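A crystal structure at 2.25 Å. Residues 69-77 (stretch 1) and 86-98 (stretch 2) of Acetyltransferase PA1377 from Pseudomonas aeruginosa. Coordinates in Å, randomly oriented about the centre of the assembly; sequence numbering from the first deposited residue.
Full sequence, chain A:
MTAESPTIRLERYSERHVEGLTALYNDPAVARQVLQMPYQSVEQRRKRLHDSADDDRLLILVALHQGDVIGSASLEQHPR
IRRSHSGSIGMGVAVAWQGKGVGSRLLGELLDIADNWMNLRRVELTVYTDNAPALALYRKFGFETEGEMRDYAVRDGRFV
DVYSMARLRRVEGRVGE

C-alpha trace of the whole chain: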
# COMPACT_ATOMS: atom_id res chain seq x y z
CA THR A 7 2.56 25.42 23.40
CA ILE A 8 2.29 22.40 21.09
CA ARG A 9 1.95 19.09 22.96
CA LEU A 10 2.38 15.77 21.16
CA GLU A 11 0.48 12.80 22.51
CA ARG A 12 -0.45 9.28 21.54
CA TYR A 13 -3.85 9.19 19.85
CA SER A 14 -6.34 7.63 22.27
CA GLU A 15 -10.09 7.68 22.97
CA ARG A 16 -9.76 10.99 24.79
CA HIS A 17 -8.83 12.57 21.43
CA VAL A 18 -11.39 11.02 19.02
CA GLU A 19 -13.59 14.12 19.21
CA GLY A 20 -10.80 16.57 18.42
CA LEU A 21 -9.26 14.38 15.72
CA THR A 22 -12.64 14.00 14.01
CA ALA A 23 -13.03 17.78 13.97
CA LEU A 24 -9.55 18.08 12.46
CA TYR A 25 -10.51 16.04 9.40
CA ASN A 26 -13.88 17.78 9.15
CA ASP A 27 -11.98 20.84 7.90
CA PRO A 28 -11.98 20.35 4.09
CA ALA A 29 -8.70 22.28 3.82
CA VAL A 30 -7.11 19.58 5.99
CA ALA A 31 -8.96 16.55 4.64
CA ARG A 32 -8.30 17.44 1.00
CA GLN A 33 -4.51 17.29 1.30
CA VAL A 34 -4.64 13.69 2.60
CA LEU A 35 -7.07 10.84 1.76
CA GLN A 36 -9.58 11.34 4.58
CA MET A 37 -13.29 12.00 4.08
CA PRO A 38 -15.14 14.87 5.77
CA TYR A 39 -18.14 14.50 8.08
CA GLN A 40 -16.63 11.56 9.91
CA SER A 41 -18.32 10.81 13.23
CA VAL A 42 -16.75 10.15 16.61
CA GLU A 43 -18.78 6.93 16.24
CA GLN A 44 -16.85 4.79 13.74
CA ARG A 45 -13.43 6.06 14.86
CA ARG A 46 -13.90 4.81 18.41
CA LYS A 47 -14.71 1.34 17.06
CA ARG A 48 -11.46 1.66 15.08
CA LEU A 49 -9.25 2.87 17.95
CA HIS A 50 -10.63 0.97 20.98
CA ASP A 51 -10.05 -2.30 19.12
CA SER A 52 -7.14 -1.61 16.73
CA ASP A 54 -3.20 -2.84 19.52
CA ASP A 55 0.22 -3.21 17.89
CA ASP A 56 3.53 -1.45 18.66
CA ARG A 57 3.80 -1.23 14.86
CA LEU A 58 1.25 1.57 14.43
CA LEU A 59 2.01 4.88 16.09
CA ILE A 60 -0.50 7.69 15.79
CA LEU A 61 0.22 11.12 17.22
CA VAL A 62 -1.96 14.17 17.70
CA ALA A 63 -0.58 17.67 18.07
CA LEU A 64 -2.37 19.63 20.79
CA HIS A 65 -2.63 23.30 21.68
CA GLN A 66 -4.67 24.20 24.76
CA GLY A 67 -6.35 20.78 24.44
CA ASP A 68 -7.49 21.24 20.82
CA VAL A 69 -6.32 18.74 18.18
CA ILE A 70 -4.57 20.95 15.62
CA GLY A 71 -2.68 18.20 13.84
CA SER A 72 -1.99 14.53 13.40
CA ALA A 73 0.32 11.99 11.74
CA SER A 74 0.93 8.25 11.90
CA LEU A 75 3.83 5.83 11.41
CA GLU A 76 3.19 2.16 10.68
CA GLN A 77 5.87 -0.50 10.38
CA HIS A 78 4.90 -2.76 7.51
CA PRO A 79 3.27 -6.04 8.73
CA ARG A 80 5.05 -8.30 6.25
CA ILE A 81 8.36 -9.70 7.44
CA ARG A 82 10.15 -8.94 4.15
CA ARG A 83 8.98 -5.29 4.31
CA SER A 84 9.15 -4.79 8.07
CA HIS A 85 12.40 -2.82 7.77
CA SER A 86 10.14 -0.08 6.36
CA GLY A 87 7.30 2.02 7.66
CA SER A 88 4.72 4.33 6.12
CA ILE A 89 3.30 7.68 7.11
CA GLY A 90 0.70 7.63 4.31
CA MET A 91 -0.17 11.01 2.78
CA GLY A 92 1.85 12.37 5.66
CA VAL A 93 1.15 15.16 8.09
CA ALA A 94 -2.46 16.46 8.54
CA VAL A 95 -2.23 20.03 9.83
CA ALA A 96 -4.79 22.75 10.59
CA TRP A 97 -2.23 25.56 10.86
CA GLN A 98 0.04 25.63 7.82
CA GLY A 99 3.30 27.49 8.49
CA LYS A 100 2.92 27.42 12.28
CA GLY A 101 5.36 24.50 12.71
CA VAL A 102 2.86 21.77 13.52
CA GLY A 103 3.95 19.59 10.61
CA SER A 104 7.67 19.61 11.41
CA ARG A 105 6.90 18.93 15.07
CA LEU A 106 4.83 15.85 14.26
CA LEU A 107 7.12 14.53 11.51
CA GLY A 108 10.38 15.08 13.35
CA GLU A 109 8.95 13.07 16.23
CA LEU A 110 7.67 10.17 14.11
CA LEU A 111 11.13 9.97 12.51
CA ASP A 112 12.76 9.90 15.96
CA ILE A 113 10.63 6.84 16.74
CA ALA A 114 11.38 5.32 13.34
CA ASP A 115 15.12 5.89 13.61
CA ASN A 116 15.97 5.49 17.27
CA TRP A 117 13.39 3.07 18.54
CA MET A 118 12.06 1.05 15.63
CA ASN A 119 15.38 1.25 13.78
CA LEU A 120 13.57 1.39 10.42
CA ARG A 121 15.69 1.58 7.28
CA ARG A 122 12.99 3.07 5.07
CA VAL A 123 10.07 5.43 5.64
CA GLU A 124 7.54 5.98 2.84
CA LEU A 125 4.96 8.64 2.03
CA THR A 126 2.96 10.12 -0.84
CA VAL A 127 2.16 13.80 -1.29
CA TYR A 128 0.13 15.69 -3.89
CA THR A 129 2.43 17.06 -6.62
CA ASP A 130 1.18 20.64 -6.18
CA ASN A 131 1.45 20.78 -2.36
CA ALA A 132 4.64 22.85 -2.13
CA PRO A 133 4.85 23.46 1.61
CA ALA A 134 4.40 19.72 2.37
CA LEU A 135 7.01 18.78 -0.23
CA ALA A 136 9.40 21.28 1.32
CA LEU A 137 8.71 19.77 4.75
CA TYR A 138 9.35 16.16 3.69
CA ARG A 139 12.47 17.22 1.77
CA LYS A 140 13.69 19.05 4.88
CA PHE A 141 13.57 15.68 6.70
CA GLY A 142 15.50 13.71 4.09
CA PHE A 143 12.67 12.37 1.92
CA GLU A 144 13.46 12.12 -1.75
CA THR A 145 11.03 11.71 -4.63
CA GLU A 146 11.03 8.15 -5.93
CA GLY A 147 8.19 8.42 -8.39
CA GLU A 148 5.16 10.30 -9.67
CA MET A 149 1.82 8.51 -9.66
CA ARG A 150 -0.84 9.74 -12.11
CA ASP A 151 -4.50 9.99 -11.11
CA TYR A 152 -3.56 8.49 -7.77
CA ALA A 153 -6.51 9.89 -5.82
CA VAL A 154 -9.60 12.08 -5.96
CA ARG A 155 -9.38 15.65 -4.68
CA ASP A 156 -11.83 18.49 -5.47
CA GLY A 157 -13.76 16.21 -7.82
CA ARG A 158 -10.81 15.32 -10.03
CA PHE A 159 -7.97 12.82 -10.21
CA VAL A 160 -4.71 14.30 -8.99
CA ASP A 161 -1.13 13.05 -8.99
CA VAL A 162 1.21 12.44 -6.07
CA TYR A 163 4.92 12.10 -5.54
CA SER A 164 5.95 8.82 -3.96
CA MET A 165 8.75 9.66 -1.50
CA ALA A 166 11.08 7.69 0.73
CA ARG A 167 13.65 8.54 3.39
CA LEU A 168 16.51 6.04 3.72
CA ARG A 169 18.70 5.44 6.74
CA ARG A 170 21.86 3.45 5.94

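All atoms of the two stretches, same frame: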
# COMPACT_ATOMS: atom_id res chain seq x y z
N VAL A 69 -7.11 19.49 19.16
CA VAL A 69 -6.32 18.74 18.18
C VAL A 69 -6.11 19.61 16.94
O VAL A 69 -7.04 19.82 16.17
CB VAL A 69 -7.03 17.44 17.76
CG1 VAL A 69 -6.30 16.81 16.58
CG2 VAL A 69 -7.06 16.46 18.93
N ILE A 70 -4.88 20.09 16.75
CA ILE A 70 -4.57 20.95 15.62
C ILE A 70 -3.74 20.23 14.56
O ILE A 70 -3.34 20.83 13.55
CB ILE A 70 -3.79 22.20 16.06
CG1 ILE A 70 -2.49 21.78 16.75
CG2 ILE A 70 -4.64 23.03 17.00
CD1 ILE A 70 -1.59 22.93 17.15
N GLY A 71 -3.47 18.95 14.79
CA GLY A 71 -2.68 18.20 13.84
C GLY A 71 -2.53 16.74 14.17
O GLY A 71 -2.75 16.32 15.30
N SER A 72 -2.15 15.95 13.18
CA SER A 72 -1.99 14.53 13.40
C SER A 72 -1.12 13.89 12.33
O SER A 72 -0.97 14.43 11.23
CB SER A 72 -3.36 13.87 13.41
OG SER A 72 -3.24 12.49 13.67
N ALA A 73 -0.54 12.74 12.66
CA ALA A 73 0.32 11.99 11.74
C ALA A 73 0.53 10.59 12.31
O ALA A 73 0.48 10.41 13.52
CB ALA A 73 1.66 12.70 11.57
N SER A 74 0.74 9.61 11.45
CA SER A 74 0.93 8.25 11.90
C SER A 74 2.07 7.53 11.18
O SER A 74 2.34 7.78 10.01
CB SER A 74 -0.36 7.46 11.69
OG SER A 74 -0.66 7.35 10.31
N LEU A 75 2.72 6.64 11.92
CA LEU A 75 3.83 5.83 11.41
C LEU A 75 3.44 4.38 11.63
O LEU A 75 3.06 4.00 12.73
CB LEU A 75 5.12 6.13 12.18
CG LEU A 75 6.32 5.21 11.90
CD1 LEU A 75 6.72 5.31 10.42
CD2 LEU A 75 7.49 5.59 12.79
N GLU A 76 3.52 3.57 10.58
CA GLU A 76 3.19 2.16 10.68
C GLU A 76 4.23 1.25 10.03
O GLU A 76 4.46 1.28 8.81
CB GLU A 76 1.81 1.89 10.07
CG GLU A 76 1.50 0.41 9.92
CD GLU A 76 0.09 0.14 9.44
OE1 GLU A 76 -0.48 1.03 8.78
OE2 GLU A 76 -0.44 -0.96 9.72
N GLN A 77 4.88 0.44 10.86
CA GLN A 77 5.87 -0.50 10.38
C GLN A 77 5.11 -1.51 9.55
O GLN A 77 4.06 -2.01 9.97
CB GLN A 77 6.55 -1.21 11.56
CG GLN A 77 7.52 -2.29 11.14
CD GLN A 77 8.16 -2.96 12.33
OE1 GLN A 77 7.46 -3.41 13.24
NE2 GLN A 77 9.48 -3.04 12.33
N SER A 86 10.71 -1.35 6.80
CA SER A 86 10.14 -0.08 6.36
C SER A 86 8.88 0.28 7.12
O SER A 86 8.28 -0.56 7.80
CB SER A 86 9.80 -0.12 4.87
OG SER A 86 8.68 -0.95 4.65
N GLY A 87 8.48 1.53 7.00
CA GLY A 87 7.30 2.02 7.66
C GLY A 87 6.68 3.05 6.75
O GLY A 87 7.35 3.57 5.85
N SER A 88 5.40 3.35 6.95
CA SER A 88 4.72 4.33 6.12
C SER A 88 4.01 5.38 6.94
O SER A 88 3.50 5.09 8.01
CB SER A 88 3.69 3.63 5.23
OG SER A 88 2.93 4.59 4.50
N ILE A 89 4.00 6.60 6.43
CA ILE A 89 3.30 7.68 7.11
C ILE A 89 2.17 8.17 6.19
O ILE A 89 1.68 9.29 6.33
CB ILE A 89 4.24 8.87 7.50
CG1 ILE A 89 4.80 9.54 6.25
CG2 ILE A 89 5.37 8.37 8.40
CD1 ILE A 89 5.56 10.82 6.54
N GLY A 90 1.77 7.32 5.25
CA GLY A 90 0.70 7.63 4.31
C GLY A 90 0.86 8.91 3.53
O GLY A 90 1.91 9.16 2.95
N MET A 91 -0.20 9.73 3.50
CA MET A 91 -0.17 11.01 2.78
C MET A 91 0.56 12.03 3.65
O MET A 91 0.62 13.23 3.35
CB MET A 91 -1.59 11.49 2.48
CG MET A 91 -2.31 10.72 1.38
SD MET A 91 -1.74 11.12 -0.29
CE MET A 91 -1.57 12.89 -0.22
N GLY A 92 1.10 11.53 4.76
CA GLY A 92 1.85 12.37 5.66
C GLY A 92 1.14 13.06 6.80
O GLY A 92 0.23 12.55 7.44
N VAL A 93 1.60 14.29 7.03
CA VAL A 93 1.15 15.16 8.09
C VAL A 93 -0.17 15.91 7.78
O VAL A 93 -0.30 16.56 6.74
CB VAL A 93 2.33 16.13 8.39
CG1 VAL A 93 1.99 17.54 8.04
CG2 VAL A 93 2.75 16.02 9.82
N ALA A 94 -1.15 15.80 8.68
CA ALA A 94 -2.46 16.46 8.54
C ALA A 94 -2.47 17.64 9.50
O ALA A 94 -2.66 17.45 10.70
CB ALA A 94 -3.57 15.50 8.89
N VAL A 95 -2.29 18.85 8.98
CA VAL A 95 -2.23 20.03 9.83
C VAL A 95 -3.26 21.13 9.55
O VAL A 95 -3.53 21.49 8.40
CB VAL A 95 -0.82 20.66 9.76
CG1 VAL A 95 -0.70 21.81 10.74
CG2 VAL A 95 0.22 19.60 10.08
N ALA A 96 -3.81 21.67 10.65
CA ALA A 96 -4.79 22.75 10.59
C ALA A 96 -4.06 24.04 10.25
O ALA A 96 -4.40 24.72 9.28
CB ALA A 96 -5.48 22.90 11.94
N TRP A 97 -3.04 24.35 11.05
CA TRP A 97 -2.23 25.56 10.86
C TRP A 97 -1.02 25.29 9.96
O TRP A 97 -0.06 24.62 10.37
CB TRP A 97 -1.73 26.10 12.20
CG TRP A 97 -2.80 26.27 13.22
CD1 TRP A 97 -4.15 26.37 12.98
CD2 TRP A 97 -2.63 26.40 14.63
NE1 TRP A 97 -4.83 26.56 14.16
CE2 TRP A 97 -3.92 26.59 15.19
CE3 TRP A 97 -1.51 26.39 15.48
CZ2 TRP A 97 -4.12 26.76 16.57
CZ3 TRP A 97 -1.71 26.57 16.85
CH2 TRP A 97 -3.01 26.75 17.38
N GLN A 98 -1.06 25.81 8.74
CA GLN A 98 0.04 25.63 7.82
C GLN A 98 1.01 26.78 8.13
O GLN A 98 0.58 27.93 8.33
CB GLN A 98 -0.47 25.70 6.38
CG GLN A 98 -1.41 24.55 6.00
CD GLN A 98 -0.68 23.35 5.42
O HOH W 1 0.78 10.49 8.64
O HOH W 2 0.63 5.37 8.33

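Strand 69-77 runs antiparallel to stretch 2 and pairs with it in two ladders, whose register shifts by two residues where stretch 2 bulges away in a turn. Ser86 opens the first ladder with its backbone: its O lies 3.5 Å from Gln77 CA in a CA-H...O contact, while its CB points away. Gly87 pairs with Gln77 at a CA-CA distance of 4.0 Å; a CB here would sit 3.2 Å from Leu75 CD1, so the bare backbone leaves room for that methyl. Ser88 and Glu76 close a two-bond ring, Ser88 N to Glu76 O at 2.9 Å and Glu76 N to Ser88 O at 3.0 Å. Ser88 OG turns to its own chain and accepts Gly90 N at 3.1 Å, bracing the turn. Ile89 brings CG2 to 3.9 Å from Leu75 CD1, a buried apolar contact, and its CA to 3.1 Å from Ser74 O. From Ile89 to Gly92 the chain makes a type II' turn, closed by Gly92 N to Ile89 O at 2.8 Å; Gly90 and Gly92 both have positive phi, which suits glycine. Water fills the gap: water 1 accepts from Ser74 N (2.9 Å) and lies 2.8 Å from Ile89 O and 2.4 Å from Gly92 O, while water 2 lies 3.1 Å from Ser74 OG, to which it is hydrogen-bonded, and donates to Ser88 O (2.9 Å). Val93 resumes side-chain contact, with CG2 3.9 Å from Ala73 CB. Ala94 N binds Ser72 O and Ser72 N binds Ala94 O, both at 2.9 Å, and the small Ala94 and Ser72 side chains share one face of the sheet. Val95 pairs with Gly71 at a CA-CA distance of 4.4 Å. Ala96 N adds a bond to Ile70 O at 3.1 Å. Finally, poorly ordered Trp97 lays its six-membered ring against buried Ile70, whose CD1 sits over one face, 3.7 Å from CZ3 of Trp97.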